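PDB 2PQ7: predicted HD superfamily hydrolase from uncultured Thermotogales bacterium, which binds two iron(III) ions in an all-helical HD domain and is probably a metal-dependent hydrolase. Local coordinates for residues N19-A24 with A63-I68. Numbering follows the deposited sequence. Where two conformers were deposited one is given.
Sequences NIVREA and ALLHDI. With FE (Fe (III) ion), chain C; FE (Fe (III) ion), chain B.
Behind the two-iron site of this HD domain, the turn that carries the metal ligands, with the helix 56-65 before it, packs through Ile68, Leu64 and Leu65 against Val21, Ile20 and Ala24 of helix 14-25. Ile68 has CG1 anti to its backbone N (chi1 -157°), and the extended chain beyond it brings CD1 to the helix, 3.9 Å from Ile20 CG2 and equally close to Val21 CG2, crossing both side chains at a slant. Nearer the backbone of Ile68, its CG1 lies 3.5 Å from Ala24 CB, which points toward the turn. Val21 CG2, anti to its own carbonyl carbon, also reaches helix 56-65: it sits 3.3 Å from Leu64 O and 4.2 Å from Leu65 CD2, and the whole interface is made of such apolar and methyl-to-carbonyl contacts. Leu65 to Ile68 form a type I beta turn, closed by Ile68 N bonding to Leu65 O, and its two central residues are the His-Asp pair that names the HD superfamily. They face the other way from Ile68. His66 NE2 binds one iron, while Asp67 bridges the pair, OD2 to the iron shared with His66 and OD1 to the second, with a water also spanning both. A nearly straight bond of 2.7 Å from His66 ND1 to Ala63 O, 164° at the hydrogen and close to the ring plane, together with the metal bond at NE2, fixes the rotation of the imidazole. The carboxylate carbon Asp67 CG lies over one face of that ring, toward its rim. His37 and Asp132 complete the protein ligands of the first iron, His80 and His112 those of the second. Tyr87 of helix 80-91 touches both Ile20 and Ile68, bringing a third helix to this apolar cluster.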
loop_
_atom_site.group_PDB
_atom_site.type_symbol
_atom_site.label_atom_id
_atom_site.label_comp_id
_atom_site.label_asym_id
_atom_site.label_seq_id
_atom_site.Cartn_x
_atom_site.Cartn_y
_atom_site.Cartn_z
ATOM N N ASN A 19 -29.990 -3.638 2.240
ATOM C CA ASN A 19 -30.259 -5.073 2.192
ATOM C C ASN A 19 -30.324 -5.598 0.730
ATOM O O ASN A 19 -29.686 -6.579 0.373
ATOM C CB ASN A 19 -31.532 -5.419 2.999
ATOM C CG ASN A 19 -31.712 -6.911 3.168
ATOM O OD1 ASN A 19 -32.780 -7.458 2.867
ATOM N ND2 ASN A 19 -30.679 -7.575 3.673
ATOM N N ILE A 20 -31.083 -4.878 -0.089
ATOM C CA ILE A 20 -31.321 -5.192 -1.531
ATOM C C ILE A 20 -29.985 -5.168 -2.296
ATOM O O ILE A 20 -29.689 -6.082 -3.060
ATOM C CB ILE A 20 -32.377 -4.262 -2.115
ATOM C CG1 ILE A 20 -33.780 -4.600 -1.592
ATOM C CG2 ILE A 20 -32.382 -4.327 -3.644
ATOM C CD1 ILE A 20 -34.799 -3.490 -1.823
ATOM N N VAL A 21 -29.150 -4.175 -2.010
ATOM C CA VAL A 21 -27.852 -4.092 -2.608
ATOM C C VAL A 21 -26.992 -5.291 -2.223
ATOM O O VAL A 21 -26.386 -5.942 -3.053
ATOM C CB VAL A 21 -27.161 -2.721 -2.311
ATOM C CG1 VAL A 21 -25.756 -2.753 -2.796
ATOM C CG2 VAL A 21 -27.965 -1.550 -2.910
ATOM N N ARG A 22 -26.985 -5.660 -0.943
ATOM C CA ARG A 22 -26.223 -6.836 -0.527
ATOM C C ARG A 22 -26.673 -8.098 -1.272
ATOM O O ARG A 22 -25.850 -8.892 -1.724
ATOM C CB ARG A 22 -26.344 -7.039 0.996
ATOM C CG ARG A 22 -25.624 -5.941 1.770
ATOM C CD ARG A 22 -25.749 -6.071 3.299
ATOM N NE ARG A 22 -25.089 -7.271 3.791
ATOM N N GLU A 23 -27.979 -8.261 -1.372
ATOM C CA GLU A 23 -28.573 -9.385 -2.079
ATOM C C GLU A 23 -28.193 -9.375 -3.565
ATOM O O GLU A 23 -27.891 -10.422 -4.133
ATOM C CB GLU A 23 -30.086 -9.368 -1.892
ATOM C CG GLU A 23 -30.504 -9.750 -0.476
ATOM C CD GLU A 23 -31.926 -9.403 -0.110
ATOM O OE1 GLU A 23 -32.626 -8.613 -0.792
ATOM O OE2 GLU A 23 -32.341 -9.948 0.948
ATOM N N ALA A 24 -28.202 -8.196 -4.189
ATOM C CA ALA A 24 -27.808 -8.116 -5.612
ATOM C C ALA A 24 -26.399 -8.575 -5.878
ATOM O O ALA A 24 -26.071 -9.119 -6.952
ATOM C CB ALA A 24 -27.992 -6.683 -6.105
ATOM N N ALA A 63 -25.728 6.667 -4.868
ATOM C CA ALA A 63 -24.507 5.901 -4.672
ATOM C C ALA A 63 -24.771 4.435 -4.363
ATOM O O ALA A 63 -24.105 3.558 -4.882
ATOM C CB ALA A 63 -23.695 6.507 -3.551
ATOM N N LEU A 64 -25.725 4.180 -3.469
ATOM C CA LEU A 64 -26.048 2.776 -3.133
ATOM C C LEU A 64 -26.547 1.980 -4.331
ATOM O O LEU A 64 -26.227 0.810 -4.503
ATOM C CB LEU A 64 -27.051 2.713 -1.980
ATOM C CG LEU A 64 -26.454 2.695 -0.596
ATOM C CD1 LEU A 64 -27.622 2.625 0.356
ATOM C CD2 LEU A 64 -25.541 1.426 -0.481
ATOM N N LEU A 65 -27.360 2.634 -5.162
ATOM C CA LEU A 65 -27.952 1.954 -6.308
ATOM C C LEU A 65 -27.164 2.018 -7.615
ATOM O O LEU A 65 -27.461 1.260 -8.534
ATOM C CB LEU A 65 -29.340 2.509 -6.585
ATOM C CG LEU A 65 -30.353 2.183 -5.498
ATOM C CD1 LEU A 65 -31.656 2.926 -5.785
ATOM C CD2 LEU A 65 -30.570 0.712 -5.336
ATOM N N HIS A 66 -26.111 2.817 -7.651
ATOM C CA HIS A 66 -25.538 3.141 -8.986
ATOM C C HIS A 66 -24.973 1.938 -9.735
ATOM O O HIS A 66 -25.088 1.877 -10.927
ATOM C CB HIS A 66 -24.522 4.269 -8.923
ATOM C CG HIS A 66 -23.143 3.846 -8.544
ATOM N ND1 HIS A 66 -22.798 3.462 -7.274
ATOM C CD2 HIS A 66 -22.011 3.768 -9.284
ATOM C CE1 HIS A 66 -21.513 3.135 -7.250
ATOM N NE2 HIS A 66 -21.009 3.311 -8.470
ATOM N N ASP A 67 -24.386 0.989 -9.019
ATOM C CA ASP A 67 -23.836 -0.218 -9.622
ATOM C C ASP A 67 -24.641 -1.492 -9.276
ATOM O O ASP A 67 -24.093 -2.604 -9.412
ATOM C CB ASP A 67 -22.397 -0.377 -9.177
ATOM C CG ASP A 67 -21.437 0.540 -9.936
ATOM O OD1 ASP A 67 -21.706 1.051 -11.061
ATOM O OD2 ASP A 67 -20.301 0.736 -9.410
ATOM N N ILE A 68 -25.923 -1.333 -8.896
ATOM C CA ILE A 68 -26.703 -2.485 -8.470
ATOM C C ILE A 68 -26.929 -3.474 -9.613
ATOM O O ILE A 68 -27.076 -4.664 -9.368
ATOM C CB ILE A 68 -27.998 -2.088 -7.763
ATOM C CG1 ILE A 68 -28.481 -3.248 -6.847
ATOM C CG2 ILE A 68 -29.097 -1.644 -8.752
ATOM C CD1 ILE A 68 -29.757 -2.976 -6.120
HETATM FE FE FE C . -19.147 2.501 -9.392
HETATM FE FE FE B . -20.693 1.919 -12.555
HETATM O O HOH W 1 -19.686 3.107 -11.300
#